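Side-chain contacts in mandelate racemase/muconate lactonizing enzyme family protein (Sulfitobacter sp. NAS-14.1, PDB 3T4W), which probably catalyses a metal-assisted reaction on a carboxylate substrate, begun by proton abstraction next to the carboxylate, as in other enolase-superfamily enzymes: residues E173-C178 with T184-D189; D365-S370 with A394-H399. One frame throughout, in Å; residues are numbered along the deposited sequence.

Interaction 1: residues E173-C178 with T184-D189; sequences ESALDC and TAIKFD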
loop_
_atom_site.group_PDB
_atom_site.type_symbol
_atom_site.label_atom_id
_atom_site.label_comp_id
_atom_site.label_asym_id
_atom_site.label_seq_id
_atom_site.Cartn_x
_atom_site.Cartn_y
_atom_site.Cartn_z
ATOM N N GLU A 173 6.624 -0.839 -46.847
ATOM C CA GLU A 173 5.913 -1.262 -48.046
ATOM C C GLU A 173 4.785 -2.221 -47.659
ATOM O O GLU A 173 3.645 -2.043 -48.090
ATOM C CB GLU A 173 6.858 -1.901 -49.069
ATOM C CG GLU A 173 7.833 -0.920 -49.716
ATOM C CD GLU A 173 9.004 -1.614 -50.414
ATOM O OE1 GLU A 173 8.869 -2.799 -50.794
ATOM O OE2 GLU A 173 10.062 -0.969 -50.582
ATOM N N SER A 174 5.099 -3.218 -46.835
ATOM C CA SER A 174 4.075 -4.118 -46.298
ATOM C C SER A 174 2.983 -3.344 -45.573
ATOM O O SER A 174 1.798 -3.593 -45.781
ATOM C CB SER A 174 4.676 -5.144 -45.337
ATOM O OG SER A 174 5.443 -6.108 -46.029
ATOM N N ALA A 175 3.384 -2.414 -44.711
ATOM C CA ALA A 175 2.406 -1.611 -43.987
ATOM C C ALA A 175 1.394 -1.016 -44.963
ATOM O O ALA A 175 0.188 -1.178 -44.786
ATOM C CB ALA A 175 3.087 -0.524 -43.168
ATOM N N LEU A 176 1.898 -0.357 -46.005
ATOM C CA LEU A 176 1.060 0.215 -47.060
ATOM C C LEU A 176 0.161 -0.812 -47.729
ATOM O O LEU A 176 -1.016 -0.545 -47.985
ATOM C CB LEU A 176 1.928 0.893 -48.119
ATOM C CG LEU A 176 1.887 2.422 -48.170
ATOM C CD1 LEU A 176 1.095 3.001 -47.003
ATOM C CD2 LEU A 176 3.303 2.995 -48.234
ATOM N N ASP A 177 0.718 -1.982 -48.026
ATOM C CA ASP A 177 -0.050 -3.038 -48.674
ATOM C C ASP A 177 -1.187 -3.527 -47.776
ATOM O O ASP A 177 -2.293 -3.810 -48.248
ATOM C CB ASP A 177 0.856 -4.201 -49.058
ATOM C CG ASP A 177 0.106 -5.308 -49.750
ATOM O OD1 ASP A 177 -0.315 -5.105 -50.910
ATOM O OD2 ASP A 177 -0.064 -6.378 -49.128
ATOM N N CYS A 178 -0.913 -3.616 -46.480
ATOM C CA CYS A 178 -1.943 -3.966 -45.509
ATOM C C CYS A 178 -3.064 -2.928 -45.441
ATOM O O CYS A 178 -4.241 -3.278 -45.381
ATOM C CB CYS A 178 -1.322 -4.184 -44.132
ATOM S SG CYS A 178 -0.389 -5.720 -44.036
ATOM N N THR A 184 -6.662 -2.068 -40.464
ATOM C CA THR A 184 -6.580 -0.804 -39.750
ATOM C C THR A 184 -5.562 -0.857 -38.616
ATOM O O THR A 184 -5.505 0.058 -37.788
ATOM C CB THR A 184 -7.946 -0.423 -39.180
ATOM O OG1 THR A 184 -8.416 -1.472 -38.322
ATOM C CG2 THR A 184 -8.941 -0.225 -40.310
ATOM N N ALA A 185 -4.778 -1.939 -38.582
ATOM C CA ALA A 185 -3.716 -2.136 -37.587
ATOM C C ALA A 185 -2.686 -3.170 -38.055
ATOM O O ALA A 185 -3.021 -4.133 -38.734
ATOM C CB ALA A 185 -4.300 -2.554 -36.247
ATOM N N ILE A 186 -1.431 -2.971 -37.673
ATOM C CA ILE A 186 -0.362 -3.839 -38.131
ATOM C C ILE A 186 0.665 -4.035 -37.020
ATOM O O ILE A 186 0.956 -3.101 -36.271
ATOM C CB ILE A 186 0.332 -3.251 -39.368
ATOM C CG1 ILE A 186 0.745 -1.804 -39.103
ATOM C CG2 ILE A 186 -0.585 -3.310 -40.570
ATOM C CD1 ILE A 186 1.148 -1.065 -40.344
ATOM N N LYS A 187 1.201 -5.251 -36.918
ATOM C CA LYS A 187 2.187 -5.585 -35.899
ATOM C C LYS A 187 3.553 -5.925 -36.502
ATOM O O LYS A 187 3.645 -6.434 -37.618
ATOM C CB LYS A 187 1.694 -6.745 -35.030
ATOM C CG LYS A 187 2.640 -7.089 -33.892
ATOM C CD LYS A 187 1.915 -7.726 -32.726
ATOM C CE LYS A 187 1.678 -9.202 -32.958
ATOM N NZ LYS A 187 0.681 -9.710 -31.973
ATOM N N PHE A 188 4.610 -5.636 -35.751
ATOM C CA PHE A 188 5.973 -5.938 -36.174
ATOM C C PHE A 188 6.836 -6.126 -34.934
ATOM O O PHE A 188 6.467 -5.671 -33.853
ATOM C CB PHE A 188 6.536 -4.814 -37.061
ATOM C CG PHE A 188 6.355 -3.429 -36.485
ATOM C CD1 PHE A 188 5.120 -2.801 -36.525
ATOM C CD2 PHE A 188 7.414 -2.758 -35.908
ATOM C CE1 PHE A 188 4.947 -1.530 -35.996
ATOM C CE2 PHE A 188 7.244 -1.485 -35.372
ATOM C CZ PHE A 188 6.009 -0.871 -35.422
ATOM N N ASP A 189 7.963 -6.817 -35.077
ATOM C CA ASP A 189 8.940 -6.883 -33.988
ATOM C C ASP A 189 10.359 -6.718 -34.493
ATOM O O ASP A 189 10.936 -7.652 -35.037
ATOM C CB ASP A 189 8.846 -8.183 -33.186
ATOM C CG ASP A 189 9.663 -8.117 -31.900
ATOM O OD1 ASP A 189 10.159 -7.013 -31.580
ATOM O OD2 ASP A 189 9.808 -9.144 -31.208
#
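A chi1 of 51° and an extended chi2 (-167°) bring CD1 of I186 to A175, while CG2 meets C178. The first torsion sets CG1 between the backbone N and the carbonyl carbon, and puts CG2 beside the backbone N. A175 and C178 lie three positions apart, about one turn of helix 168-180, so the two branches of one isoleucine meet successive turns. CD1 touches the A175 methyl, with I186 CD1 at 3.5 Å from A175 CB, and also nears the helix backbone, at 3.9 Å from A175 CA. CG2 meets the methylene of C178, with I186 CG2 to C178 CB at 3.7 Å. The closest approach of C178 is by its CB, not its sulfur. No hydrogen bond crosses the contact. The nearest CA atoms across the two segments are those of A175 and I186, 6.8 Å apart.

The helix and strand belong to the beta-alpha-beta unit of strand 146-152, helix 168-180 and strand 185-188. The two strands are parallel neighbours, and the helix that joins them packs on the outside of the barrel. This is the repeat that builds the modified TIM barrel of the enolase superfamily. I186 lies in the apolar layer between barrel wall and outer helices. Helix 204-221 joins the same layer: I217 touches both A175 and I186, and V221 touches A175. C178 also rests on T151 of strand 146-152. The next residue of the strand, K187, forms salt bridges with E256 and E357 of other barrel strands and is hydrogen-bonded to Y150 OH.

Interaction 2: residues D365-S370 with A394-H399; sequences DQLIKS and ALARAH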
loop_
_atom_site.group_PDB
_atom_site.type_symbol
_atom_site.label_atom_id
_atom_site.label_comp_id
_atom_site.label_asym_id
_atom_site.label_seq_id
_atom_site.Cartn_x
_atom_site.Cartn_y
_atom_site.Cartn_z
ATOM N N ASP A 365 -6.621 -20.619 -45.520
ATOM C CA ASP A 365 -7.868 -20.511 -46.240
ATOM C C ASP A 365 -8.396 -21.885 -46.663
ATOM O O ASP A 365 -9.557 -22.207 -46.418
ATOM C CB ASP A 365 -7.697 -19.587 -47.449
ATOM C CG ASP A 365 -8.971 -19.432 -48.246
ATOM O OD1 ASP A 365 -9.993 -19.006 -47.661
ATOM O OD2 ASP A 365 -8.946 -19.727 -49.461
ATOM N N GLN A 366 -7.548 -22.699 -47.284
ATOM C CA GLN A 366 -8.022 -23.955 -47.859
ATOM C C GLN A 366 -8.250 -25.044 -46.817
ATOM O O GLN A 366 -9.034 -25.963 -47.031
ATOM C CB GLN A 366 -7.097 -24.445 -48.981
ATOM C CG GLN A 366 -5.646 -24.589 -48.591
ATOM C CD GLN A 366 -4.706 -24.335 -49.765
ATOM O OE1 GLN A 366 -5.150 -24.048 -50.879
ATOM N NE2 GLN A 366 -3.401 -24.425 -49.512
ATOM N N LEU A 367 -7.579 -24.932 -45.682
ATOM C CA LEU A 367 -7.747 -25.919 -44.629
ATOM C C LEU A 367 -9.164 -25.869 -44.067
ATOM O O LEU A 367 -9.628 -26.810 -43.428
ATOM C CB LEU A 367 -6.725 -25.697 -43.522
ATOM C CG LEU A 367 -6.725 -26.785 -42.456
ATOM C CD1 LEU A 367 -6.460 -28.138 -43.102
ATOM C CD2 LEU A 367 -5.700 -26.468 -41.368
ATOM N N ILE A 368 -9.852 -24.761 -44.310
ATOM C CA ILE A 368 -11.242 -24.645 -43.903
ATOM C C ILE A 368 -12.115 -24.235 -45.093
ATOM O O ILE A 368 -13.111 -23.518 -44.941
ATOM C CB ILE A 368 -11.410 -23.664 -42.719
ATOM C CG1 ILE A 368 -10.945 -22.260 -43.104
ATOM C CG2 ILE A 368 -10.643 -24.160 -41.507
ATOM C CD1 ILE A 368 -11.354 -21.194 -42.105
ATOM N N LYS A 369 -11.721 -24.700 -46.277
ATOM C CA LYS A 369 -12.418 -24.394 -47.524
ATOM C C LYS A 369 -12.982 -22.971 -47.574
ATOM O O LYS A 369 -14.096 -22.752 -48.055
ATOM C CB LYS A 369 -13.539 -25.405 -47.784
ATOM C CG LYS A 369 -13.090 -26.843 -47.846
ATOM C CD LYS A 369 -14.240 -27.730 -48.300
ATOM C CE LYS A 369 -13.878 -29.204 -48.245
ATOM N NZ LYS A 369 -13.682 -29.633 -46.836
ATOM N N SER A 370 -12.218 -22.015 -47.063
ATOM C CA SER A 370 -12.592 -20.603 -47.132
ATOM C C SER A 370 -13.916 -20.253 -46.435
ATOM O O SER A 370 -14.538 -19.252 -46.773
ATOM C CB SER A 370 -12.642 -20.142 -48.591
ATOM O OG SER A 370 -11.477 -20.550 -49.285
ATOM N N ALA A 394 -8.635 -34.416 -45.342
ATOM C CA ALA A 394 -7.728 -35.048 -46.290
ATOM C C ALA A 394 -6.524 -34.141 -46.579
ATOM O O ALA A 394 -5.395 -34.619 -46.720
ATOM C CB ALA A 394 -8.463 -35.428 -47.572
ATOM N N LEU A 395 -6.761 -32.835 -46.640
ATOM C CA LEU A 395 -5.683 -31.880 -46.900
ATOM C C LEU A 395 -4.678 -31.783 -45.743
ATOM O O LEU A 395 -3.469 -31.702 -45.970
ATOM C CB LEU A 395 -6.257 -30.501 -47.231
ATOM C CG LEU A 395 -5.256 -29.350 -47.365
ATOM C CD1 LEU A 395 -4.239 -29.644 -48.447
ATOM C CD2 LEU A 395 -5.985 -28.044 -47.646
ATOM N N ALA A 396 -5.182 -31.797 -44.512
ATOM C CA ALA A 396 -4.333 -31.758 -43.319
ATOM C C ALA A 396 -3.442 -32.991 -43.205
ATOM O O ALA A 396 -2.259 -32.890 -42.857
ATOM C CB ALA A 396 -5.184 -31.605 -42.065
ATOM N N ARG A 397 -4.014 -34.157 -43.493
ATOM C CA ARG A 397 -3.274 -35.417 -43.429
ATOM C C ARG A 397 -2.229 -35.537 -44.534
ATOM O O ARG A 397 -1.217 -36.219 -44.368
ATOM C CB ARG A 397 -4.234 -36.605 -43.465
ATOM C CG ARG A 397 -5.062 -36.745 -42.205
ATOM C CD ARG A 397 -6.071 -37.866 -42.327
ATOM N NE ARG A 397 -6.895 -37.982 -41.129
ATOM C CZ ARG A 397 -6.531 -38.637 -40.032
ATOM N NH1 ARG A 397 -7.349 -38.688 -38.989
ATOM N NH2 ARG A 397 -5.352 -39.246 -39.979
ATOM N N ALA A 398 -2.475 -34.861 -45.653
ATOM C CA ALA A 398 -1.505 -34.779 -46.742
ATOM C C ALA A 398 -0.296 -33.912 -46.378
ATOM O O ALA A 398 0.750 -33.982 -47.029
ATOM C CB ALA A 398 -2.167 -34.259 -48.007
ATOM N N HIS A 399 -0.431 -33.091 -45.343
ATOM C CA HIS A 399 0.682 -32.241 -44.920
ATOM C C HIS A 399 1.210 -32.584 -43.527
ATOM O O HIS A 399 1.106 -31.779 -42.601
ATOM C CB HIS A 399 0.305 -30.761 -45.012
ATOM C CG HIS A 399 0.198 -30.256 -46.417
ATOM N ND1 HIS A 399 -0.986 -30.259 -47.124
ATOM C CD2 HIS A 399 1.130 -29.740 -47.251
ATOM C CE1 HIS A 399 -0.780 -29.762 -48.329
ATOM N NE2 HIS A 399 0.496 -29.440 -48.433
#
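L395 presses its CD2 methyl onto the end of helix 362-367 and has the most surface buried in this contact. With CG anti to the backbone N (chi1 173°), CD2 reaches the aliphatic part of Q366. L395 CD2 lies 3.6 Å from Q366 CG and 4.0 Å from Q366 CB. The two side chains cross at about a right angle. The same methyl lies against the backbone, with Q366 O 3.7 Å from L395 CD2. The glutamine therefore contributes its carbon chain to the contact.

L367 supplies the second patch. It starts out beside the other helix and reaches it with a delta carbon. L367 CD1 meets the methyl of A396, at 3.8 Å from A396 CB. Leucine from one side and alanine from the other thus form a small apolar seam. No hydrogen bond spans the two segments; the polar bonds lie within each. In 365-370 a Schellman motif ends the helix: S370 N bonds to D365 O and K369 N to Q366 O, with K369 at positive phi. In 394-399, H399 ND1 donates to L395 O at 3.1 Å. That bond is nearly straight, 166° at the hydrogen, and the oxygen lies at the edge of the ring in its plane. The bond holds the imidazole close to the L395 carbonyl.

F363, on helix 362-367, stacks edge-to-face with H399 and adds an aromatic tie between the two elements. L367 also touches P337, at the start of helix 337-349. Strand 25-33 belongs to the three-stranded antiparallel sheet of what is probably the N-terminal capping domain. Its E29 forms a salt bridge with R397, and helix 393-398 thus probably links the end of the barrel chain to that domain, as in enolase-superfamily relatives.

Interaction 1 is a wholly buried contact of barrel wall and outer helix, while interaction 2 is partly buried and joins two short helices late in the chain. They share no helix or strand. Their centres are 27 Å apart, their nearest atoms about 15 Å, and they follow in series along the sequence. Neither has a hydrogen bond between its two segments. In 173-178 with 184-189 one branched side chain does the work within a single beta-alpha-beta unit. In 365-370 with 394-399 the segments are 24 residues apart at their closest ends, a glutamine chain joins the apolar surface, and a Schellman motif and a histidine-to-carbonyl bond lie within the two segments.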